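Local coordinates for hypothetical membrane spanning protein (Thermus thermophilus, PDB 2VPZ), which probably serves as the quinone-binding membrane anchor subunit of a polysulfide reductase complex, passing electrons between membrane quinol and its partner subunits, at residues C[21-30]-C[127-135]; C[44-52]-C[164-172]. All coordinates share one frame; numbering follows the deposited sequence.

From the N terminus the chain enters helix 16-41, which carries segment 21-30; segment 44-52 then spans the turn into helix 46-65 and its first turns. The chain passes through helix 88-107 to helix 117-136, where residues 127-135 return to 21-30 and close the loop of contact 1. Helix 148-166 follows, and at its end residues 164-172 come back to 44-52 in contact 2. Because the four segments alternate along the chain, the two closures cross instead of nesting. Contact 1 joins the first and fourth of these helices near the centre of the folded chain; contact 2 ties the second to the fifth, the two contact centres lying about 20 Å apart.

Contact 1: C[21-30]-C[127-135]; sequences HFVLVGLAGG and ALSYPGLAL
Phe-22 reaches across to lay the far end of its ring against segment 127-135 of helix 117-136, where Pro-131 and Leu-135 offer a hollow one turn apart. CE2 meets Pro-131 CB at 3.8 Å and CZ meets Leu-135 CD2 at 3.7 Å, both obliquely to the ring. With an alanine here, Pro-131 CB and Leu-135 CD2 would probably both lose their contact with the ring, leaving a gap between them.

The next bump is Val-25, whose two methyls part to fit either partner: CG1 lies 3.8 Å from Pro-131 CG, while CG2, anti to the backbone N (chi1 of CG1 74°), touches Tyr-130 CE2. A branched, compact residue suits this cleft between a ring and a proline. Further along, the bumps and hollows change sides. Gly-29 and Gly-30 have no side chains, so Leu-128 settles on their bare backbone, its CD2 3.9 Å from Gly-30 N, and the CA atoms of Gly-29 and Leu-128 come within 5.3 Å.

Polar groups punctuate this buried seam. His-21 NE2 makes a weak, bent hydrogen bond of 3.2 Å to Tyr-130 OH, which sits at the edge of the imidazole, in its plane. Both residues bind quinone in structures of this protein, consistent with the pair lining the quinone site, which holds no quinone here. A water donates to Val-25 O and Ala-127 O, bridging the two backbones beside the kink where Pro-131 interrupts helical bonding.

The two segments run roughly antiparallel, their axes at 154° and 8.9 Å apart at the closest. Helix 46-65 flanks the pair through Asp-60, which touches His-21 and Val-25; Leu-96 of helix 88-107 packs on Val-25 and Ala-127, and helix 148-166 lies against Leu-128 and Leu-135.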
loop_
_atom_site.group_PDB
_atom_site.type_symbol
_atom_site.label_atom_id
_atom_site.label_comp_id
_atom_site.label_asym_id
_atom_site.label_seq_id
_atom_site.Cartn_x
_atom_site.Cartn_y
_atom_site.Cartn_z
ATOM N N HIS C 21 -20.266 -39.148 -4.059
ATOM C CA HIS C 21 -20.796 -39.069 -2.686
ATOM C C HIS C 21 -21.865 -37.953 -2.648
ATOM O O HIS C 21 -22.946 -38.108 -2.050
ATOM C CB HIS C 21 -19.692 -38.767 -1.619
ATOM C CG HIS C 21 -20.153 -38.043 -0.405
ATOM N ND1 HIS C 21 -20.179 -38.602 0.843
ATOM C CD2 HIS C 21 -20.634 -36.811 -0.262
ATOM C CE1 HIS C 21 -20.677 -37.747 1.708
ATOM N NE2 HIS C 21 -20.961 -36.643 1.053
ATOM N N PHE C 22 -21.584 -36.828 -3.307
ATOM C CA PHE C 22 -22.516 -35.705 -3.356
ATOM C C PHE C 22 -23.877 -36.031 -4.007
ATOM O O PHE C 22 -24.899 -35.600 -3.521
ATOM C CB PHE C 22 -21.869 -34.474 -4.009
ATOM C CG PHE C 22 -21.308 -33.461 -3.038
ATOM C CD1 PHE C 22 -20.049 -33.642 -2.446
ATOM C CD2 PHE C 22 -22.049 -32.323 -2.693
ATOM C CE1 PHE C 22 -19.534 -32.708 -1.518
ATOM C CE2 PHE C 22 -21.558 -31.374 -1.772
ATOM C CZ PHE C 22 -20.296 -31.569 -1.179
ATOM N N VAL C 23 -23.884 -36.800 -5.086
ATOM C CA VAL C 23 -25.142 -37.188 -5.710
ATOM C C VAL C 23 -25.889 -38.163 -4.770
ATOM O O VAL C 23 -27.103 -38.073 -4.593
ATOM C CB VAL C 23 -24.933 -37.900 -7.111
ATOM C CG1 VAL C 23 -26.267 -38.510 -7.629
ATOM C CG2 VAL C 23 -24.347 -36.917 -8.139
ATOM N N LEU C 24 -25.144 -39.063 -4.138
ATOM C CA LEU C 24 -25.726 -40.084 -3.260
ATOM C C LEU C 24 -26.377 -39.564 -1.950
ATOM O O LEU C 24 -27.516 -39.935 -1.647
ATOM C CB LEU C 24 -24.731 -41.232 -2.995
ATOM C CG LEU C 24 -24.947 -42.596 -3.709
ATOM C CD1 LEU C 24 -25.213 -42.369 -5.211
ATOM C CD2 LEU C 24 -23.732 -43.540 -3.511
ATOM N N VAL C 25 -25.675 -38.720 -1.195
ATOM C CA VAL C 25 -26.225 -38.158 0.045
ATOM C C VAL C 25 -27.529 -37.339 -0.253
ATOM O O VAL C 25 -28.363 -37.142 0.646
ATOM C CB VAL C 25 -25.150 -37.276 0.812
ATOM C CG1 VAL C 25 -24.940 -35.941 0.103
ATOM C CG2 VAL C 25 -25.573 -37.056 2.272
ATOM N N GLY C 26 -27.704 -36.884 -1.502
ATOM C CA GLY C 26 -28.898 -36.172 -1.943
ATOM C C GLY C 26 -30.078 -37.148 -1.914
ATOM O O GLY C 26 -31.126 -36.900 -1.297
ATOM N N LEU C 27 -29.871 -38.279 -2.589
ATOM C CA LEU C 27 -30.780 -39.434 -2.656
ATOM C C LEU C 27 -31.076 -39.940 -1.243
ATOM O O LEU C 27 -32.233 -40.129 -0.856
ATOM C CB LEU C 27 -30.154 -40.600 -3.392
ATOM C CG LEU C 27 -30.654 -40.864 -4.807
ATOM C CD1 LEU C 27 -29.879 -42.034 -5.434
ATOM C CD2 LEU C 27 -32.168 -41.147 -4.767
ATOM N N ALA C 28 -30.011 -40.224 -0.510
ATOM C CA ALA C 28 -30.150 -40.750 0.840
ATOM C C ALA C 28 -31.095 -39.852 1.676
ATOM O O ALA C 28 -32.178 -40.310 2.084
ATOM C CB ALA C 28 -28.757 -40.883 1.542
ATOM N N GLY C 29 -30.703 -38.591 1.871
ATOM C CA GLY C 29 -31.469 -37.610 2.622
ATOM C C GLY C 29 -32.922 -37.344 2.233
ATOM O O GLY C 29 -33.819 -37.282 3.087
ATOM N N GLY C 30 -33.148 -37.187 0.932
ATOM C CA GLY C 30 -34.476 -37.005 0.373
ATOM C C GLY C 30 -35.357 -38.259 0.434
ATOM O O GLY C 30 -36.584 -38.153 0.483
ATOM N N ALA C 127 -29.412 -33.645 7.076
ATOM C CA ALA C 127 -28.717 -34.318 5.949
ATOM C C ALA C 127 -28.933 -33.732 4.527
ATOM O O ALA C 127 -28.082 -33.899 3.638
ATOM C CB ALA C 127 -29.034 -35.854 5.936
ATOM N N LEU C 128 -30.069 -33.062 4.311
ATOM C CA LEU C 128 -30.450 -32.398 3.025
ATOM C C LEU C 128 -29.825 -31.008 2.921
ATOM O O LEU C 128 -29.653 -30.450 1.827
ATOM C CB LEU C 128 -31.984 -32.223 2.919
ATOM C CG LEU C 128 -32.888 -33.315 2.323
ATOM C CD1 LEU C 128 -34.340 -33.174 2.826
ATOM C CD2 LEU C 128 -32.840 -33.284 0.779
ATOM N N SER C 129 -29.543 -30.455 4.090
ATOM C CA SER C 129 -28.994 -29.122 4.280
ATOM C C SER C 129 -27.465 -28.981 4.363
ATOM O O SER C 129 -26.917 -27.948 3.974
ATOM C CB SER C 129 -29.590 -28.502 5.575
ATOM O OG SER C 129 -30.935 -28.145 5.478
ATOM N N TYR C 130 -26.770 -29.994 4.851
ATOM C CA TYR C 130 -25.326 -29.894 5.038
ATOM C C TYR C 130 -24.410 -29.822 3.781
ATOM O O TYR C 130 -23.380 -29.134 3.805
ATOM C CB TYR C 130 -24.826 -30.946 6.062
ATOM C CG TYR C 130 -24.089 -32.151 5.489
ATOM C CD1 TYR C 130 -22.706 -32.102 5.221
ATOM C CD2 TYR C 130 -24.771 -33.347 5.198
ATOM C CE1 TYR C 130 -22.017 -33.215 4.669
ATOM C CE2 TYR C 130 -24.094 -34.468 4.644
ATOM C CZ TYR C 130 -22.716 -34.396 4.382
ATOM O OH TYR C 130 -22.058 -35.474 3.831
ATOM N N PRO C 131 -24.776 -30.521 2.671
ATOM C CA PRO C 131 -23.933 -30.439 1.468
ATOM C C PRO C 131 -23.750 -29.015 0.865
ATOM O O PRO C 131 -22.617 -28.595 0.600
ATOM C CB PRO C 131 -24.575 -31.404 0.480
ATOM C CG PRO C 131 -25.286 -32.414 1.347
ATOM C CD PRO C 131 -25.754 -31.619 2.567
ATOM N N GLY C 132 -24.836 -28.293 0.636
ATOM C CA GLY C 132 -24.772 -26.945 0.095
ATOM C C GLY C 132 -23.992 -25.999 1.002
ATOM O O GLY C 132 -23.321 -25.060 0.542
ATOM N N LEU C 133 -24.068 -26.236 2.307
ATOM C CA LEU C 133 -23.315 -25.432 3.280
ATOM C C LEU C 133 -21.826 -25.889 3.362
ATOM O O LEU C 133 -20.966 -25.085 3.722
ATOM C CB LEU C 133 -23.992 -25.421 4.686
ATOM C CG LEU C 133 -25.360 -24.727 4.876
ATOM C CD1 LEU C 133 -25.807 -24.801 6.351
ATOM C CD2 LEU C 133 -25.295 -23.246 4.427
ATOM N N ALA C 134 -21.518 -27.151 3.030
ATOM C CA ALA C 134 -20.119 -27.627 3.039
ATOM C C ALA C 134 -19.365 -26.865 1.926
ATOM O O ALA C 134 -18.152 -26.614 2.023
ATOM C CB ALA C 134 -20.016 -29.185 2.813
ATOM N N LEU C 135 -20.094 -26.485 0.878
ATOM C CA LEU C 135 -19.572 -25.679 -0.241
ATOM C C LEU C 135 -19.550 -24.170 0.117
ATOM O O LEU C 135 -18.477 -23.557 0.187
ATOM C CB LEU C 135 -20.422 -25.853 -1.535
ATOM C CG LEU C 135 -20.642 -27.259 -2.091
ATOM C CD1 LEU C 135 -21.163 -27.212 -3.542
ATOM C CD2 LEU C 135 -19.324 -28.072 -2.012
HETATM O O HOH W 1 -28.828 -34.299 1.023
#

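Contact 2: C[44-52]-C[164-172]; sequences AEARRYTLY and AALLKSPWA
Tyr-49 and Ser-169 meet through their hydroxyls, OH to OG at 2.6 Å, the serine oxygen lying at the edge of the tyrosine ring in its plane. The second hydrogen bond runs from Trp-171 NE1 to Glu-45 OE2, 3.0 Å long and fairly straight at 154°; the indole N-H arrives from above the carboxylate plane.

Charge pairing comes from within segment 44-52. Glu-45, its chain bent at chi2 (-143°), brings its carboxylate between Arg-48 and the indole, and OE1 forms a salt bridge of 2.8 Å with Arg-48 NH1. The same guanidinium grips Tyr-52 OH side-on with NE and NH2; these bonds restrain it, and OE2 is the oxygen that accepts from the indole.

Apolar packing surrounds these bonds. Trp-171 puts CH2 over one face of the Tyr-49 ring, whose plane is inclined at 59° to the six-membered ring of Trp-171, an oblique pair. Ala-164 CB packs 4.0 Å from Tyr-49 CE2, and its small methyl also makes a close van der Waals contact with Tyr-49 OH. Leu-167 CD1 touches Tyr-52 CE1 at 3.4 Å.

Helix 148-166 ends in a Schellman motif, with Lys-168 at positive phi as C-prime, and the chain after it carries Ser-169 and Trp-171 to the start of helix 46-65. Leu-38 of helix 16-41 lies against Tyr-49, and helix 227-245 packs on Leu-166.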
loop_
_atom_site.group_PDB
_atom_site.type_symbol
_atom_site.label_atom_id
_atom_site.label_comp_id
_atom_site.label_asym_id
_atom_site.label_seq_id
_atom_site.Cartn_x
_atom_site.Cartn_y
_atom_site.Cartn_z
ATOM N N ALA C 44 -49.424 -46.779 4.038
ATOM C CA ALA C 44 -48.864 -48.149 4.018
ATOM C C ALA C 44 -47.438 -48.353 3.449
ATOM O O ALA C 44 -46.710 -49.275 3.858
ATOM C CB ALA C 44 -49.861 -49.120 3.294
ATOM N N GLU C 45 -47.050 -47.494 2.509
ATOM C CA GLU C 45 -45.731 -47.513 1.854
ATOM C C GLU C 45 -44.591 -46.996 2.748
ATOM O O GLU C 45 -43.422 -46.994 2.356
ATOM C CB GLU C 45 -45.721 -46.632 0.601
ATOM C CG GLU C 45 -46.824 -46.820 -0.409
ATOM C CD GLU C 45 -46.297 -46.649 -1.827
ATOM O OE1 GLU C 45 -45.394 -47.443 -2.189
ATOM O OE2 GLU C 45 -46.758 -45.733 -2.544
ATOM N N ALA C 46 -44.939 -46.528 3.933
ATOM C CA ALA C 46 -43.943 -45.966 4.829
ATOM C C ALA C 46 -42.844 -46.952 5.250
ATOM O O ALA C 46 -41.728 -46.558 5.577
ATOM C CB ALA C 46 -44.636 -45.391 6.103
ATOM N N ARG C 47 -43.151 -48.237 5.187
ATOM C CA ARG C 47 -42.233 -49.287 5.612
ATOM C C ARG C 47 -41.043 -49.624 4.717
ATOM O O ARG C 47 -39.916 -49.826 5.191
ATOM C CB ARG C 47 -43.030 -50.546 5.949
ATOM C CG ARG C 47 -43.655 -50.551 7.337
ATOM C CD ARG C 47 -42.652 -51.132 8.335
ATOM N NE ARG C 47 -42.208 -52.477 7.961
ATOM C CZ ARG C 47 -41.550 -53.305 8.757
ATOM N NH1 ARG C 47 -41.268 -52.905 9.987
ATOM N NH2 ARG C 47 -41.180 -54.517 8.350
ATOM N N ARG C 48 -41.308 -49.709 3.427
ATOM C CA ARG C 48 -40.277 -50.013 2.463
ATOM C C ARG C 48 -39.513 -48.733 2.087
ATOM O O ARG C 48 -38.366 -48.807 1.666
ATOM C CB ARG C 48 -40.862 -50.680 1.217
ATOM C CG ARG C 48 -41.726 -49.761 0.395
ATOM C CD ARG C 48 -42.449 -50.523 -0.685
ATOM N NE ARG C 48 -41.769 -50.469 -1.969
ATOM C CZ ARG C 48 -42.269 -49.870 -3.041
ATOM N NH1 ARG C 48 -43.452 -49.286 -2.955
ATOM N NH2 ARG C 48 -41.589 -49.854 -4.181
ATOM N N TYR C 49 -40.121 -47.558 2.226
ATOM C CA TYR C 49 -39.355 -46.345 1.938
ATOM C C TYR C 49 -38.300 -46.175 3.050
ATOM O O TYR C 49 -37.218 -45.636 2.828
ATOM C CB TYR C 49 -40.222 -45.087 1.775
ATOM C CG TYR C 49 -40.648 -44.882 0.326
ATOM C CD1 TYR C 49 -41.813 -45.475 -0.171
ATOM C CD2 TYR C 49 -39.839 -44.169 -0.563
ATOM C CE1 TYR C 49 -42.161 -45.370 -1.517
ATOM C CE2 TYR C 49 -40.171 -44.056 -1.913
ATOM C CZ TYR C 49 -41.337 -44.660 -2.388
ATOM O OH TYR C 49 -41.681 -44.551 -3.717
ATOM N N THR C 50 -38.604 -46.687 4.235
ATOM C CA THR C 50 -37.683 -46.631 5.343
ATOM C C THR C 50 -36.503 -47.617 5.100
ATOM O O THR C 50 -35.329 -47.305 5.376
ATOM C CB THR C 50 -38.420 -46.920 6.693
ATOM O OG1 THR C 50 -39.566 -46.083 6.793
ATOM C CG2 THR C 50 -37.483 -46.684 7.892
ATOM N N LEU C 51 -36.785 -48.792 4.535
ATOM C CA LEU C 51 -35.717 -49.754 4.240
ATOM C C LEU C 51 -34.659 -49.111 3.298
ATOM O O LEU C 51 -33.456 -49.209 3.562
ATOM C CB LEU C 51 -36.227 -51.081 3.608
ATOM C CG LEU C 51 -35.116 -52.090 3.230
ATOM C CD1 LEU C 51 -34.351 -52.588 4.491
ATOM C CD2 LEU C 51 -35.694 -53.296 2.455
ATOM N N TYR C 52 -35.144 -48.462 2.236
ATOM C CA TYR C 52 -34.392 -47.747 1.174
ATOM C C TYR C 52 -33.533 -46.562 1.667
ATOM O O TYR C 52 -32.373 -46.345 1.232
ATOM C CB TYR C 52 -35.372 -47.194 0.144
ATOM C CG TYR C 52 -36.281 -48.116 -0.630
ATOM C CD1 TYR C 52 -37.382 -47.592 -1.304
ATOM C CD2 TYR C 52 -36.020 -49.492 -0.799
ATOM C CE1 TYR C 52 -38.209 -48.351 -2.116
ATOM C CE2 TYR C 52 -36.851 -50.302 -1.616
ATOM C CZ TYR C 52 -37.950 -49.713 -2.269
ATOM O OH TYR C 52 -38.744 -50.476 -3.091
ATOM N N ALA C 164 -38.774 -42.465 -6.605
ATOM C CA ALA C 164 -40.117 -42.857 -6.153
ATOM C C ALA C 164 -41.064 -43.079 -7.340
ATOM O O ALA C 164 -41.871 -44.016 -7.327
ATOM C CB ALA C 164 -40.712 -41.768 -5.197
ATOM N N ALA C 165 -40.965 -42.228 -8.365
ATOM C CA ALA C 165 -41.796 -42.324 -9.578
ATOM C C ALA C 165 -41.396 -43.473 -10.529
ATOM O O ALA C 165 -42.220 -43.949 -11.315
ATOM C CB ALA C 165 -41.801 -40.984 -10.349
ATOM N N LEU C 166 -40.135 -43.912 -10.479
ATOM C CA LEU C 166 -39.676 -45.031 -11.309
ATOM C C LEU C 166 -40.231 -46.342 -10.644
ATOM O O LEU C 166 -40.640 -47.283 -11.343
ATOM C CB LEU C 166 -38.129 -45.024 -11.475
ATOM C CG LEU C 166 -37.539 -43.914 -12.394
ATOM C CD1 LEU C 166 -35.993 -43.942 -12.394
ATOM C CD2 LEU C 166 -38.079 -44.077 -13.825
ATOM N N LEU C 167 -40.281 -46.342 -9.309
ATOM C CA LEU C 167 -40.823 -47.430 -8.485
ATOM C C LEU C 167 -42.398 -47.385 -8.528
ATOM O O LEU C 167 -43.092 -48.084 -7.780
ATOM C CB LEU C 167 -40.288 -47.348 -7.028
ATOM C CG LEU C 167 -38.752 -47.275 -6.845
ATOM C CD1 LEU C 167 -38.359 -47.416 -5.362
ATOM C CD2 LEU C 167 -38.059 -48.369 -7.678
ATOM N N LYS C 168 -42.928 -46.550 -9.427
ATOM C CA LYS C 168 -44.369 -46.362 -9.670
ATOM C C LYS C 168 -45.293 -45.844 -8.536
ATOM O O LYS C 168 -46.506 -46.085 -8.562
ATOM C CB LYS C 168 -44.964 -47.632 -10.333
ATOM C CG LYS C 168 -44.445 -47.980 -11.765
ATOM C CD LYS C 168 -44.800 -46.938 -12.854
ATOM C CE LYS C 168 -44.018 -47.193 -14.158
ATOM N NZ LYS C 168 -43.790 -45.954 -14.973
ATOM N N SER C 169 -44.736 -45.160 -7.533
ATOM C CA SER C 169 -45.570 -44.580 -6.466
ATOM C C SER C 169 -46.351 -43.435 -7.182
ATOM O O SER C 169 -45.734 -42.558 -7.816
ATOM C CB SER C 169 -44.712 -44.053 -5.285
ATOM O OG SER C 169 -43.989 -45.094 -4.664
ATOM N N PRO C 170 -47.726 -43.437 -7.105
ATOM C CA PRO C 170 -48.639 -42.438 -7.706
ATOM C C PRO C 170 -48.512 -40.920 -7.313
ATOM O O PRO C 170 -48.708 -40.024 -8.160
ATOM C CB PRO C 170 -50.047 -43.013 -7.448
ATOM C CG PRO C 170 -49.835 -44.426 -6.873
ATOM C CD PRO C 170 -48.467 -44.345 -6.215
ATOM N N TRP C 171 -48.222 -40.682 -6.032
ATOM C CA TRP C 171 -47.992 -39.360 -5.372
ATOM C C TRP C 171 -46.464 -39.037 -5.499
ATOM O O TRP C 171 -45.692 -39.595 -4.815
ATOM C CB TRP C 171 -48.260 -39.458 -3.876
ATOM C CG TRP C 171 -47.458 -40.631 -3.244
ATOM C CD1 TRP C 171 -47.929 -41.886 -2.975
ATOM C CD2 TRP C 171 -46.027 -40.677 -2.925
ATOM N NE1 TRP C 171 -46.904 -42.691 -2.530
ATOM C CE2 TRP C 171 -45.735 -41.977 -2.495
ATOM C CE3 TRP C 171 -44.966 -39.733 -2.983
ATOM C CZ2 TRP C 171 -44.418 -42.374 -2.116
ATOM C CZ3 TRP C 171 -43.667 -40.115 -2.630
ATOM C CH2 TRP C 171 -43.407 -41.431 -2.199
ATOM N N ALA C 172 -46.032 -38.151 -6.377
ATOM C CA ALA C 172 -44.599 -37.860 -6.541
ATOM C C ALA C 172 -44.367 -37.317 -7.967
ATOM O O ALA C 172 -43.546 -36.403 -8.134
ATOM C CB ALA C 172 -43.716 -39.152 -6.293
#